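Local coordinates for protein polyhedrin (PDB 5A99) that probably forms the crystalline protein matrix of cypovirus polyhedra, the occlusion bodies in which virus particles are embedded, at residues Y131-S136 with H182-F187; R85-G90 with G104-V109. All coordinates share one frame; numbering follows the deposited sequence.

Overall arrangement
Both contacts are buried and lie on the same side of the chain's centre, their own centres about 15 Å apart. Contact 1 folds the loop after strand 125-129 over the start of strand 184-190; contact 2, farther from the middle of the chain, sets helix 81-92 against the turn before strand 110-116. Neither has a hydrogen bond between its own segments: a valine meets backbone and amide in the first, a leucine meets a glycine in the second. Polar chemistry instead joins one contact to the other, His-182 ND1 lying 2.6 Å from Glu-107 OE2 and Tyr-131 OH 2.8 Å from Arg-88 NE, both probable hydrogen bonds. Each contact also touches a second subunit.

Contact 1 (Y131-S136 with H182-F187); sequences YNNISS and HPVISF
Val-184 packs under Tyr-131 and Asn-133 in a buried contact between a loop and a strand, where the chain leaving strand 125-129 bends over the start of strand 184-190. The valine points at the loop and divides its two methyls between these residues. CG2, beside the backbone N, lies 3.7 Å from the carbonyl oxygen Tyr-131 O and also touches the CA of that residue. CG1, anti to the backbone N (chi1 161°), reaches the amide of Asn-133, with 3.5 Å between CG1 and OD1; the two side chains cross at about a right angle. That same OD1 accepts a hydrogen bond from Asn-129 ND2, which holds the amide while the methyl rests against it. At the other end, Tyr-131 CB is 3.8 Å from His-182 O. Tyr-131 N comes within 3.0 Å of His-182 O, but the angle is too poor for a hydrogen bond. The loop keeps its shape partly through an Asx turn: Asn-132 OD1 takes the N-H of Ile-134 at 3.2 Å, nearly straight at 161°, with the donor tilted 29° from the carbonyl plane. The ring of Tyr-131 leads away from the strand to Trp-63 and to Leu-91 and Leu-92 of helix 81-92. Pro-216 of a second subunit packs on Val-184 and Asn-133, while strand 184-190 runs between antiparallel strands 56-61 and 125-129.

Contact 2 (R85-G90 with G104-V109); sequences RHLRDG and GMNEPV
The amide of Asn-106 meets Leu-87 at its oxygen end: CD2 of the leucine stands 4.3 Å from OD1, and neither face of the amide is covered by the helix segment. Trp-63 and Leu-84 also touch this side chain. OD1 is buried and has no hydrogen-bonding partner in the model, so the leucine methyl adds nonpolar surroundings to an oxygen that lacks a donor. The second flat group, the carboxylate of Glu-107, is gripped at both oxygens. OE1 receives the N-H of Gly-104 on its anti side at 2.7 Å, in an almost straight bond (176°) whose donor sits 29° out of the carboxylate plane. OE2, pointing outward from the turn, takes Trp-63 NE1 as well as His-182 ND1. Three N-H groups on its two oxygens would favour the ionised form.

Between the two segments the contact is small, with no hydrogen bond. Leu-87 carries it alone for the helix, its CG turned anti to the backbone N (chi1 171°) to extend the branch toward the loop, where CD2 comes to 4.0 Å from Gly-104 CA. Having no side chain, the glycine presents its bare backbone to this methyl.

Residues Gly-104 to Glu-107 form a type I beta turn, closed by Glu-107 N bonding to Gly-104 O at 3.1 Å. The glutamate thus binds the first residue of its turn twice, through backbone and side chain. Leu-91, one helical turn after Leu-87, touches Glu-107, giving the arrangement of an amphipathic helix whose leucine face packs on a turn, here the one leading into strand 110-116 of the larger antiparallel sheet.

Contact 1 (Y131-S136 with H182-F187)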
loop_
_atom_site.group_PDB
_atom_site.type_symbol
_atom_site.label_atom_id
_atom_site.label_comp_id
_atom_site.label_asym_id
_atom_site.label_seq_id
_atom_site.Cartn_x
_atom_site.Cartn_y
_atom_site.Cartn_z
ATOM N N TYR A 131 -3.426 2.994 -19.680
ATOM C CA TYR A 131 -4.443 2.593 -18.716
ATOM C C TYR A 131 -4.402 1.082 -18.454
ATOM O O TYR A 131 -4.573 0.638 -17.317
ATOM C CB TYR A 131 -5.832 2.994 -19.227
ATOM C CG TYR A 131 -6.957 2.831 -18.221
ATOM C CD1 TYR A 131 -7.501 1.575 -17.939
ATOM C CD2 TYR A 131 -7.493 3.935 -17.571
ATOM C CE1 TYR A 131 -8.547 1.431 -17.026
ATOM C CE2 TYR A 131 -8.530 3.803 -16.671
ATOM C CZ TYR A 131 -9.049 2.554 -16.390
ATOM O OH TYR A 131 -10.078 2.453 -15.479
ATOM N N ASN A 132 -4.175 0.298 -19.508
ATOM C CA ASN A 132 -4.255 -1.157 -19.402
ATOM C C ASN A 132 -3.128 -1.736 -18.554
ATOM O O ASN A 132 -3.173 -2.899 -18.169
ATOM C CB ASN A 132 -4.303 -1.814 -20.790
ATOM C CG ASN A 132 -3.039 -1.556 -21.632
ATOM O OD1 ASN A 132 -1.942 -1.363 -21.108
ATOM N ND2 ASN A 132 -3.203 -1.557 -22.952
ATOM N N ASN A 133 -2.130 -0.896 -18.271
ATOM C CA ASN A 133 -1.084 -1.185 -17.297
ATOM C C ASN A 133 -0.221 -2.402 -17.639
ATOM O O ASN A 133 0.232 -3.130 -16.742
ATOM C CB ASN A 133 -1.702 -1.349 -15.905
ATOM C CG ASN A 133 -0.666 -1.407 -14.794
ATOM O OD1 ASN A 133 0.407 -0.798 -14.873
ATOM N ND2 ASN A 133 -0.992 -2.138 -13.739
ATOM N N ILE A 134 0.028 -2.601 -18.930
ATOM C CA ILE A 134 0.966 -3.622 -19.384
ATOM C C ILE A 134 2.254 -2.947 -19.817
ATOM O O ILE A 134 2.255 -2.034 -20.657
ATOM C CB ILE A 134 0.388 -4.481 -20.526
ATOM C CG1 ILE A 134 -0.892 -5.184 -20.038
ATOM C CG2 ILE A 134 1.424 -5.503 -21.026
ATOM C CD1 ILE A 134 -1.715 -5.787 -21.159
ATOM N N SER A 135 3.351 -3.413 -19.231
ATOM C CA SER A 135 4.609 -2.702 -19.308
ATOM C C SER A 135 5.301 -2.959 -20.628
ATOM O O SER A 135 5.576 -4.106 -21.004
ATOM C CB SER A 135 5.508 -3.078 -18.131
ATOM O OG SER A 135 4.910 -2.710 -16.902
ATOM N N SER A 136 5.550 -1.865 -21.336
ATOM C CA SER A 136 6.274 -1.878 -22.599
ATOM C C SER A 136 5.679 -2.844 -23.623
ATOM O O SER A 136 6.396 -3.361 -24.473
ATOM C CB SER A 136 7.751 -2.213 -22.361
ATOM O OG SER A 136 8.502 -2.151 -23.571
ATOM N N HIS A 182 -3.731 8.527 -21.318
ATOM C CA HIS A 182 -4.528 8.077 -20.175
ATOM C C HIS A 182 -3.615 7.235 -19.299
ATOM O O HIS A 182 -3.541 6.018 -19.439
ATOM C CB HIS A 182 -5.737 7.272 -20.654
ATOM C CG HIS A 182 -6.491 7.937 -21.766
ATOM N ND1 HIS A 182 -7.456 8.894 -21.540
ATOM C CD2 HIS A 182 -6.405 7.804 -23.109
ATOM C CE1 HIS A 182 -7.939 9.315 -22.696
ATOM N NE2 HIS A 182 -7.318 8.669 -23.665
ATOM N N PRO A 183 -2.895 7.904 -18.395
ATOM C CA PRO A 183 -1.695 7.357 -17.759
ATOM C C PRO A 183 -1.926 6.503 -16.523
ATOM O O PRO A 183 -2.881 6.700 -15.762
ATOM C CB PRO A 183 -0.917 8.620 -17.364
ATOM C CG PRO A 183 -1.983 9.603 -17.041
ATOM C CD PRO A 183 -3.122 9.307 -18.016
ATOM N N VAL A 184 -1.040 5.522 -16.377
ATOM C CA VAL A 184 -0.784 4.832 -15.119
ATOM C C VAL A 184 0.681 5.170 -14.841
ATOM O O VAL A 184 1.494 5.192 -15.763
ATOM C CB VAL A 184 -0.956 3.315 -15.249
ATOM C CG1 VAL A 184 -0.258 2.596 -14.103
ATOM C CG2 VAL A 184 -2.453 2.926 -15.314
ATOM N N ILE A 185 1.031 5.470 -13.604
ATOM C CA ILE A 185 2.384 5.938 -13.344
ATOM C C ILE A 185 3.092 5.169 -12.238
ATOM O O ILE A 185 2.568 5.023 -11.130
ATOM C CB ILE A 185 2.394 7.437 -13.031
ATOM C CG1 ILE A 185 2.030 8.244 -14.285
ATOM C CG2 ILE A 185 3.755 7.880 -12.547
ATOM C CD1 ILE A 185 1.725 9.685 -13.990
ATOM N N SER A 186 4.284 4.671 -12.573
ATOM C CA SER A 186 5.166 3.972 -11.639
ATOM C C SER A 186 6.526 4.693 -11.548
ATOM O O SER A 186 7.053 5.162 -12.556
ATOM C CB SER A 186 5.380 2.520 -12.087
ATOM O OG SER A 186 4.135 1.888 -12.334
ATOM N N PHE A 187 7.083 4.797 -10.342
ATOM C CA PHE A 187 8.446 5.296 -10.195
ATOM C C PHE A 187 9.157 4.729 -8.962
ATOM O O PHE A 187 8.546 4.117 -8.082
ATOM C CB PHE A 187 8.486 6.832 -10.224
ATOM C CG PHE A 187 7.710 7.487 -9.124
ATOM C CD1 PHE A 187 8.218 7.547 -7.839
ATOM C CD2 PHE A 187 6.480 8.065 -9.379
ATOM C CE1 PHE A 187 7.510 8.158 -6.817
ATOM C CE2 PHE A 187 5.769 8.686 -8.369
ATOM C CZ PHE A 187 6.282 8.725 -7.083
#

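Contact 2 (R85-G90 with G104-V109)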
loop_
_atom_site.group_PDB
_atom_site.type_symbol
_atom_site.label_atom_id
_atom_site.label_comp_id
_atom_site.label_asym_id
_atom_site.label_seq_id
_atom_site.Cartn_x
_atom_site.Cartn_y
_atom_site.Cartn_z
ATOM N N ARG A 85 -17.863 5.360 -15.597
ATOM C CA ARG A 85 -17.661 3.947 -15.863
ATOM C C ARG A 85 -17.436 3.721 -17.363
ATOM O O ARG A 85 -16.536 2.981 -17.769
ATOM C CB ARG A 85 -18.859 3.125 -15.391
ATOM C CG ARG A 85 -18.890 1.722 -15.986
ATOM C CD ARG A 85 -19.997 0.866 -15.410
ATOM N NE ARG A 85 -19.856 -0.525 -15.845
ATOM C CZ ARG A 85 -20.742 -1.483 -15.592
ATOM N NH1 ARG A 85 -21.842 -1.202 -14.920
ATOM N NH2 ARG A 85 -20.529 -2.725 -16.017
ATOM N N HIS A 86 -18.268 4.356 -18.178
ATOM C CA HIS A 86 -18.210 4.185 -19.626
ATOM C C HIS A 86 -16.871 4.654 -20.173
ATOM O O HIS A 86 -16.279 4.030 -21.062
ATOM C CB HIS A 86 -19.321 4.993 -20.299
ATOM C CG HIS A 86 -20.702 4.572 -19.907
ATOM N ND1 HIS A 86 -20.977 3.353 -19.320
ATOM C CD2 HIS A 86 -21.889 5.218 -20.006
ATOM C CE1 HIS A 86 -22.273 3.269 -19.076
ATOM N NE2 HIS A 86 -22.849 4.385 -19.485
ATOM N N LEU A 87 -16.423 5.789 -19.655
ATOM C CA LEU A 87 -15.144 6.354 -20.044
ATOM C C LEU A 87 -14.029 5.336 -19.795
ATOM O O LEU A 87 -13.243 5.020 -20.696
ATOM C CB LEU A 87 -14.897 7.641 -19.259
ATOM C CG LEU A 87 -13.497 8.233 -19.415
ATOM C CD1 LEU A 87 -13.204 8.497 -20.885
ATOM C CD2 LEU A 87 -13.350 9.483 -18.570
ATOM N N ARG A 88 -13.991 4.798 -18.581
ATOM C CA ARG A 88 -12.944 3.866 -18.192
ATOM C C ARG A 88 -13.003 2.603 -19.022
ATOM O O ARG A 88 -11.963 2.101 -19.440
ATOM C CB ARG A 88 -13.053 3.529 -16.716
ATOM C CG ARG A 88 -12.695 4.693 -15.813
ATOM C CD ARG A 88 -12.965 4.364 -14.363
ATOM N NE ARG A 88 -11.852 3.650 -13.740
ATOM C CZ ARG A 88 -11.781 3.364 -12.443
ATOM N NH1 ARG A 88 -12.773 3.710 -11.620
ATOM N NH2 ARG A 88 -10.724 2.726 -11.971
ATOM N N ASP A 89 -14.222 2.115 -19.275
ATOM C CA ASP A 89 -14.444 0.973 -20.165
ATOM C C ASP A 89 -13.648 1.161 -21.466
ATOM O O ASP A 89 -12.935 0.259 -21.898
ATOM C CB ASP A 89 -15.943 0.796 -20.484
ATOM C CG ASP A 89 -16.759 0.287 -19.294
ATOM O OD1 ASP A 89 -16.166 -0.158 -18.290
ATOM O OD2 ASP A 89 -18.009 0.312 -19.384
ATOM N N GLY A 90 -13.756 2.344 -22.070
ATOM C CA GLY A 90 -13.037 2.651 -23.305
ATOM C C GLY A 90 -11.533 2.824 -23.152
ATOM O O GLY A 90 -10.762 2.452 -24.046
ATOM N N GLY A 104 -11.174 12.658 -20.466
ATOM C CA GLY A 104 -11.917 13.119 -19.314
ATOM C C GLY A 104 -11.462 14.492 -18.883
ATOM O O GLY A 104 -10.271 14.814 -18.950
ATOM N N MET A 105 -12.419 15.309 -18.454
ATOM C CA MET A 105 -12.111 16.592 -17.842
ATOM C C MET A 105 -11.256 16.376 -16.600
ATOM O O MET A 105 -10.526 17.270 -16.177
ATOM C CB MET A 105 -13.398 17.308 -17.455
ATOM C CG MET A 105 -14.228 17.752 -18.628
ATOM S SD MET A 105 -13.230 18.574 -19.893
ATOM C CE MET A 105 -14.531 19.237 -20.934
ATOM N N ASN A 106 -11.339 15.174 -16.033
ATOM C CA ASN A 106 -10.640 14.857 -14.789
ATOM C C ASN A 106 -9.184 14.472 -15.005
ATOM O O ASN A 106 -8.443 14.310 -14.043
ATOM C CB ASN A 106 -11.371 13.730 -14.027
ATOM C CG ASN A 106 -11.567 12.466 -14.877
ATOM O OD1 ASN A 106 -11.561 12.525 -16.109
ATOM N ND2 ASN A 106 -11.761 11.325 -14.214
ATOM N N GLU A 107 -8.783 14.319 -16.261
ATOM C CA GLU A 107 -7.445 13.817 -16.583
ATOM C C GLU A 107 -6.401 14.926 -16.683
ATOM O O GLU A 107 -6.697 16.025 -17.138
ATOM C CB GLU A 107 -7.479 13.055 -17.907
ATOM C CG GLU A 107 -8.343 11.793 -17.900
ATOM C CD GLU A 107 -8.209 11.023 -19.195
ATOM O OE1 GLU A 107 -8.754 11.482 -20.215
ATOM O OE2 GLU A 107 -7.537 9.973 -19.203
ATOM N N PRO A 108 -5.160 14.620 -16.280
ATOM C CA PRO A 108 -4.054 15.580 -16.278
ATOM C C PRO A 108 -3.572 15.872 -17.695
ATOM O O PRO A 108 -3.638 15.013 -18.578
ATOM C CB PRO A 108 -2.967 14.856 -15.471
ATOM C CG PRO A 108 -3.231 13.402 -15.720
ATOM C CD PRO A 108 -4.730 13.279 -15.844
ATOM N N VAL A 109 -3.103 17.093 -17.905
ATOM C CA VAL A 109 -2.561 17.496 -19.188
ATOM C C VAL A 109 -1.098 17.094 -19.312
ATOM O O VAL A 109 -0.627 16.690 -20.375
ATOM C CB VAL A 109 -2.669 19.024 -19.346
ATOM C CG1 VAL A 109 -2.121 19.462 -20.695
ATOM C CG2 VAL A 109 -4.103 19.457 -19.185
#